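Local structure of tetraacyldisaccharide 4'-kinase (Aquifex aeolicus, 4EHX) at residues Met104-Pro109 / Lys284-Glu289; Phe216-Phe221 / Asn295-Leu300. The protein transfers the gamma-phosphate of ATP to the 4'-position of a tetraacyldisaccharide 1-phosphate, forming lipid IVA in the last step of its pathway. All blocks are in the same frame, centred on the assembly; numbering follows the deposited sequence.

Contact 1 (Met104-Pro109 / Lys284-Glu289); sequences MAKLLP and KLQGYE
A single side-chain hydrogen bond, Lys-106 to Gln-286, bridges the surface of this P-loop kinase between the end of helix 99-107 and the loop that joins helix 279-282 to strand 291-300. The backbones stay well apart, with the CA atoms of Lys-106 and Gln-286 10.7 Å from each other, and the two side chains reach across from opposite directions. Gln-286 is the second residue of a type II beta turn from Leu-285 to Tyr-288, closed by Tyr-288 N bonding to Leu-285 O; the positive phi of Gly-287 (101°) suits this turn. Beyond CG the glutamine chain is extended, which carries its amide out to the lysine. Its NE2 bonds to Ile-283 O and Tyr-102 OH, which probably holds the amide with OE1 turned to the ammonium. Bends at chi2 and chi3 bring Lys-106 NZ round to that oxygen, and its stem rests on Phe-216 and Leu-90. A methionine in place of this lysine would probably leave Gln-286 OE1 without this donor, though the tie through Tyr-102 would remain. NZ of Lys-106 lies 3.0 Å from Gln-286 OE1, above the carbonyl plane by 36° and at a C=O...N angle of 128°.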
loop_
_atom_site.group_PDB
_atom_site.type_symbol
_atom_site.label_atom_id
_atom_site.label_comp_id
_atom_site.label_asym_id
_atom_site.label_seq_id
_atom_site.Cartn_x
_atom_site.Cartn_y
_atom_site.Cartn_z
ATOM N N MET A 104 -4.438 -0.047 -6.549
ATOM C CA MET A 104 -3.056 0.290 -6.909
ATOM C C MET A 104 -2.963 0.714 -8.372
ATOM O O MET A 104 -2.316 1.700 -8.710
ATOM C CB MET A 104 -2.135 -0.916 -6.655
ATOM C CG MET A 104 -0.639 -0.605 -6.686
ATOM S SD MET A 104 -0.038 0.097 -5.135
ATOM C CE MET A 104 -0.954 -0.872 -3.949
ATOM N N ALA A 105 -3.600 -0.051 -9.251
ATOM C CA ALA A 105 -3.576 0.288 -10.678
ATOM C C ALA A 105 -4.219 1.649 -10.978
ATOM O O ALA A 105 -3.734 2.415 -11.819
ATOM C CB ALA A 105 -4.244 -0.825 -11.497
ATOM N N LYS A 106 -5.316 1.962 -10.294
ATOM C CA LYS A 106 -5.956 3.252 -10.531
ATOM C C LYS A 106 -5.074 4.380 -10.006
ATOM O O LYS A 106 -5.061 5.476 -10.556
ATOM C CB LYS A 106 -7.354 3.317 -9.897
ATOM C CG LYS A 106 -8.377 2.361 -10.497
ATOM C CD LYS A 106 -8.575 2.541 -12.015
ATOM C CE LYS A 106 -9.128 3.892 -12.370
ATOM N NZ LYS A 106 -9.902 3.887 -13.676
ATOM N N LEU A 107 -4.323 4.105 -8.946
ATOM C CA LEU A 107 -3.427 5.125 -8.397
ATOM C C LEU A 107 -2.116 5.301 -9.175
ATOM O O LEU A 107 -1.379 6.248 -8.909
ATOM C CB LEU A 107 -3.128 4.846 -6.920
ATOM C CG LEU A 107 -4.307 4.901 -5.952
ATOM C CD1 LEU A 107 -3.908 4.264 -4.626
ATOM C CD2 LEU A 107 -4.771 6.361 -5.792
ATOM N N LEU A 108 -1.828 4.404 -10.126
ATOM C CA LEU A 108 -0.586 4.483 -10.910
ATOM C C LEU A 108 -0.812 4.452 -12.426
ATOM O O LEU A 108 -0.585 3.424 -13.069
ATOM C CB LEU A 108 0.351 3.322 -10.540
ATOM C CG LEU A 108 0.707 3.082 -9.072
ATOM C CD1 LEU A 108 1.290 1.691 -8.900
ATOM C CD2 LEU A 108 1.671 4.138 -8.583
ATOM N N PRO A 109 -1.226 5.586 -13.011
ATOM C CA PRO A 109 -1.608 5.668 -14.433
ATOM C C PRO A 109 -0.536 5.356 -15.504
ATOM O O PRO A 109 -0.908 5.240 -16.673
ATOM C CB PRO A 109 -2.118 7.117 -14.582
ATOM C CG PRO A 109 -1.556 7.850 -13.391
ATOM C CD PRO A 109 -1.526 6.835 -12.288
ATOM N N LYS A 284 -15.400 2.127 -6.669
ATOM C CA LYS A 284 -16.691 1.519 -6.980
ATOM C C LYS A 284 -17.702 2.553 -7.447
ATOM O O LYS A 284 -18.851 2.224 -7.736
ATOM C CB LYS A 284 -17.231 0.763 -5.761
ATOM C CG LYS A 284 -16.351 -0.395 -5.322
ATOM C CD LYS A 284 -16.208 -0.433 -3.812
ATOM C CE LYS A 284 -15.225 -1.508 -3.376
ATOM N NZ LYS A 284 -15.681 -2.861 -3.790
ATOM N N LEU A 285 -17.263 3.806 -7.528
ATOM C CA LEU A 285 -18.150 4.915 -7.855
ATOM C C LEU A 285 -17.628 5.747 -9.019
ATOM O O LEU A 285 -17.901 6.946 -9.113
ATOM C CB LEU A 285 -18.349 5.807 -6.633
ATOM C CG LEU A 285 -19.050 5.136 -5.454
ATOM C CD1 LEU A 285 -18.916 5.984 -4.205
ATOM C CD2 LEU A 285 -20.517 4.902 -5.805
ATOM N N GLN A 286 -16.876 5.121 -9.913
ATOM C CA GLN A 286 -16.325 5.870 -11.037
ATOM C C GLN A 286 -17.442 6.339 -11.954
ATOM O O GLN A 286 -18.423 5.626 -12.174
ATOM C CB GLN A 286 -15.305 5.022 -11.799
ATOM C CG GLN A 286 -14.161 4.557 -10.900
ATOM C CD GLN A 286 -13.195 3.642 -11.613
ATOM O OE1 GLN A 286 -12.766 3.926 -12.732
ATOM N NE2 GLN A 286 -12.852 2.532 -10.972
ATOM N N GLY A 287 -17.310 7.547 -12.484
ATOM C CA GLY A 287 -18.370 8.081 -13.317
ATOM C C GLY A 287 -19.242 9.062 -12.563
ATOM O O GLY A 287 -19.702 10.047 -13.139
ATOM N N TYR A 288 -19.481 8.802 -11.279
ATOM C CA TYR A 288 -20.096 9.824 -10.438
ATOM C C TYR A 288 -19.089 10.954 -10.315
ATOM O O TYR A 288 -18.081 10.837 -9.624
ATOM C CB TYR A 288 -20.490 9.271 -9.060
ATOM C CG TYR A 288 -21.804 8.523 -9.075
ATOM C CD1 TYR A 288 -22.996 9.171 -9.409
ATOM C CD2 TYR A 288 -21.859 7.177 -8.761
ATOM C CE1 TYR A 288 -24.199 8.483 -9.433
ATOM C CE2 TYR A 288 -23.047 6.485 -8.777
ATOM C CZ TYR A 288 -24.216 7.139 -9.105
ATOM O OH TYR A 288 -25.392 6.422 -9.114
ATOM N N GLU A 289 -19.362 12.048 -10.999
ATOM C CA GLU A 289 -18.383 13.104 -11.121
ATOM C C GLU A 289 -18.456 14.100 -9.978
ATOM O O GLU A 289 -17.706 15.072 -9.947
ATOM C CB GLU A 289 -18.516 13.775 -12.492
ATOM C CG GLU A 289 -17.985 12.875 -13.612
ATOM C CD GLU A 289 -18.699 13.065 -14.936
ATOM O OE1 GLU A 289 -18.622 12.140 -15.774
ATOM O OE2 GLU A 289 -19.330 14.130 -15.139
#

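Contact 2 (Phe216-Phe221 / Asn295-Leu300); sequences FEEVPF and NFKVKL
Glu-218 reaches from the short strand 218-219 to Asn-295 and Lys-297 of strand 291-300, a lysine-glutamate pair at the surface linking two strands that both pair with strand 201-212. The first segment begins at Phe-216, which has positive backbone angles (phi 57°) and whose ring turns to Leu-103, Lys-106 and Leu-107 of helix 99-107. At Glu-217 the backbone N is held by Asn-213 OD1, while CB points away from strand 291-300. Glu-218 makes the contact. Its CB points at the strand, and the chain, extended beyond CG (chi2 -173°), carries the carboxylate past Asn-295 to the end of Lys-297. The salt bridge that results is loose: Lys-297 NZ is 3.3 Å from Glu-218 OE2 and 3.5 Å from Glu-218 OE1, so the ammonium faces both oxygens through two weak hydrogen bonds. The lysine comes from the opposite direction, bent at chi2 and chi4, and its CE lies 3.2 Å from Glu-218 OE2. The buried Asn-295 lies against the glutamate, the two side chains crossing at about a right angle with carboxylate and amide planes 73° apart. Its ND2 is 3.3 Å from both Glu-218 CG and Glu-218 OE2. At Val-219 CB points away again, and the side chain rests on Leu-211 and Asn-213; Phe-221, poorly ordered, meets Phe-208 edge-to-face. The two segments do not pair directly: strand 201-212 is antiparallel to both, bonding Val-219 through Leu-211 and Asn-295 through Cys-209 and Cys-210, while further along strand 291-300 Val-298 packs on helix 51-61.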
loop_
_atom_site.group_PDB
_atom_site.type_symbol
_atom_site.label_atom_id
_atom_site.label_comp_id
_atom_site.label_asym_id
_atom_site.label_seq_id
_atom_site.Cartn_x
_atom_site.Cartn_y
_atom_site.Cartn_z
ATOM N N PHE A 216 -10.002 9.136 -10.936
ATOM C CA PHE A 216 -8.686 9.080 -10.304
ATOM C C PHE A 216 -7.659 10.070 -10.873
ATOM O O PHE A 216 -6.452 9.793 -10.919
ATOM C CB PHE A 216 -8.160 7.640 -10.245
ATOM C CG PHE A 216 -8.769 6.840 -9.134
ATOM C CD1 PHE A 216 -10.061 6.340 -9.248
ATOM C CD2 PHE A 216 -8.077 6.632 -7.956
ATOM C CE1 PHE A 216 -10.638 5.617 -8.212
ATOM C CE2 PHE A 216 -8.646 5.914 -6.925
ATOM C CZ PHE A 216 -9.930 5.409 -7.052
ATOM N N GLU A 217 -8.161 11.234 -11.267
ATOM C CA GLU A 217 -7.340 12.356 -11.705
ATOM C C GLU A 217 -7.222 13.382 -10.578
ATOM O O GLU A 217 -8.182 13.629 -9.844
ATOM C CB GLU A 217 -7.971 13.009 -12.937
ATOM C CG GLU A 217 -8.072 12.077 -14.140
ATOM C CD GLU A 217 -9.024 12.583 -15.208
ATOM O OE1 GLU A 217 -9.938 13.377 -14.881
ATOM O OE2 GLU A 217 -8.864 12.178 -16.379
ATOM N N GLU A 218 -6.044 13.980 -10.441
ATOM C CA GLU A 218 -5.824 15.012 -9.428
ATOM C C GLU A 218 -6.538 16.308 -9.750
ATOM O O GLU A 218 -6.441 16.822 -10.864
ATOM C CB GLU A 218 -4.328 15.274 -9.252
ATOM C CG GLU A 218 -3.594 14.091 -8.659
ATOM C CD GLU A 218 -2.154 14.413 -8.323
ATOM O OE1 GLU A 218 -1.760 15.594 -8.443
ATOM O OE2 GLU A 218 -1.422 13.480 -7.938
ATOM N N VAL A 219 -7.271 16.829 -8.771
ATOM C CA VAL A 219 -7.958 18.106 -8.920
ATOM C C VAL A 219 -7.800 18.944 -7.658
ATOM O O VAL A 219 -7.714 18.403 -6.558
ATOM C CB VAL A 219 -9.468 17.936 -9.245
ATOM C CG1 VAL A 219 -9.659 17.226 -10.583
ATOM C CG2 VAL A 219 -10.178 17.200 -8.136
ATOM N N PRO A 220 -7.740 20.273 -7.817
ATOM C CA PRO A 220 -7.559 21.191 -6.689
ATOM C C PRO A 220 -8.631 21.015 -5.628
ATOM O O PRO A 220 -9.786 20.738 -5.949
ATOM C CB PRO A 220 -7.706 22.569 -7.340
ATOM C CG PRO A 220 -7.271 22.352 -8.743
ATOM C CD PRO A 220 -7.770 20.984 -9.106
ATOM N N PHE A 221 -8.250 21.180 -4.368
ATOM C CA PHE A 221 -9.229 21.138 -3.293
ATOM C C PHE A 221 -9.978 22.461 -3.202
ATOM O O PHE A 221 -10.817 22.644 -2.324
ATOM C CB PHE A 221 -8.554 20.835 -1.963
ATOM C CG PHE A 221 -7.678 21.940 -1.472
ATOM C CD1 PHE A 221 -8.122 22.809 -0.493
ATOM C CD2 PHE A 221 -6.411 22.114 -1.992
ATOM C CE1 PHE A 221 -7.314 23.831 -0.040
ATOM C CE2 PHE A 221 -5.596 23.132 -1.546
ATOM C CZ PHE A 221 -6.048 23.994 -0.568
ATOM N N ASN A 295 -6.260 13.486 -1.460
ATOM C CA ASN A 295 -4.985 13.059 -2.019
ATOM C C ASN A 295 -3.840 13.622 -1.200
ATOM O O ASN A 295 -3.720 14.836 -1.025
ATOM C CB ASN A 295 -4.870 13.490 -3.484
ATOM C CG ASN A 295 -3.770 12.750 -4.230
ATOM O OD1 ASN A 295 -3.180 11.796 -3.718
ATOM N ND2 ASN A 295 -3.505 13.174 -5.454
ATOM N N PHE A 296 -3.017 12.726 -0.678
ATOM C CA PHE A 296 -1.837 13.102 0.077
ATOM C C PHE A 296 -0.586 12.801 -0.740
ATOM O O PHE A 296 -0.603 11.937 -1.613
ATOM C CB PHE A 296 -1.809 12.347 1.404
ATOM C CG PHE A 296 -2.865 12.795 2.361
ATOM C CD1 PHE A 296 -4.177 12.387 2.201
ATOM C CD2 PHE A 296 -2.553 13.640 3.413
ATOM C CE1 PHE A 296 -5.158 12.810 3.083
ATOM C CE2 PHE A 296 -3.522 14.064 4.294
ATOM C CZ PHE A 296 -4.833 13.651 4.126
ATOM N N LYS A 297 0.488 13.535 -0.475
ATOM C CA LYS A 297 1.750 13.295 -1.158
ATOM C C LYS A 297 2.785 12.916 -0.118
ATOM O O LYS A 297 2.715 13.381 1.020
ATOM C CB LYS A 297 2.196 14.536 -1.940
ATOM C CG LYS A 297 1.369 14.814 -3.194
ATOM C CD LYS A 297 1.484 13.671 -4.195
ATOM C CE LYS A 297 0.524 13.845 -5.363
ATOM N NZ LYS A 297 0.791 15.079 -6.145
ATOM N N VAL A 298 3.720 12.047 -0.500
ATOM C CA VAL A 298 4.803 11.658 0.388
ATOM C C VAL A 298 5.906 12.692 0.304
ATOM O O VAL A 298 6.288 13.127 -0.781
ATOM C CB VAL A 298 5.406 10.274 0.020
ATOM C CG1 VAL A 298 6.816 10.133 0.602
ATOM C CG2 VAL A 298 4.499 9.146 0.495
ATOM N N LYS A 299 6.411 13.091 1.460
ATOM C CA LYS A 299 7.597 13.917 1.516
ATOM C C LYS A 299 8.614 13.091 2.271
ATOM O O LYS A 299 8.385 12.735 3.428
ATOM C CB LYS A 299 7.321 15.202 2.288
ATOM C CG LYS A 299 6.092 15.966 1.799
ATOM C CD LYS A 299 6.351 16.590 0.448
ATOM C CE LYS A 299 5.178 17.498 0.027
ATOM N NZ LYS A 299 5.409 18.082 -1.322
ATOM N N LEU A 300 9.728 12.791 1.623
ATOM C CA LEU A 300 10.736 11.920 2.225
ATOM C C LEU A 300 12.034 12.666 2.489
ATOM O O LEU A 300 12.577 13.287 1.588
ATOM C CB LEU A 300 11.030 10.758 1.279
ATOM C CG LEU A 300 11.730 9.541 1.896
ATOM C CD1 LEU A 300 10.718 8.728 2.659
ATOM C CD2 LEU A 300 12.361 8.685 0.817
#

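In the fold
Phe-216 joins the two sites, whose centres are 14 Å apart: its CB lies 3.8 Å from Lys-106 O, and its CD2 is 4.0 Å from Leu-107 CD2. Along the chain the four segments alternate, and 104-109 and 216-221 both meet partners from the later region around strand 291-300. Contact 1 involves the loop before that strand, whereas contact 2 reaches the strand itself through one salt bridge of weak hydrogen bonds. Both lie near the predicted ATP site: the side chain of Thr-52 is about 10 Å from that of Lys-106 and about 9 Å from that of Asn-295. A glycerol, probably from crystallisation, sits about 3 Å from the Asn-295 side chain.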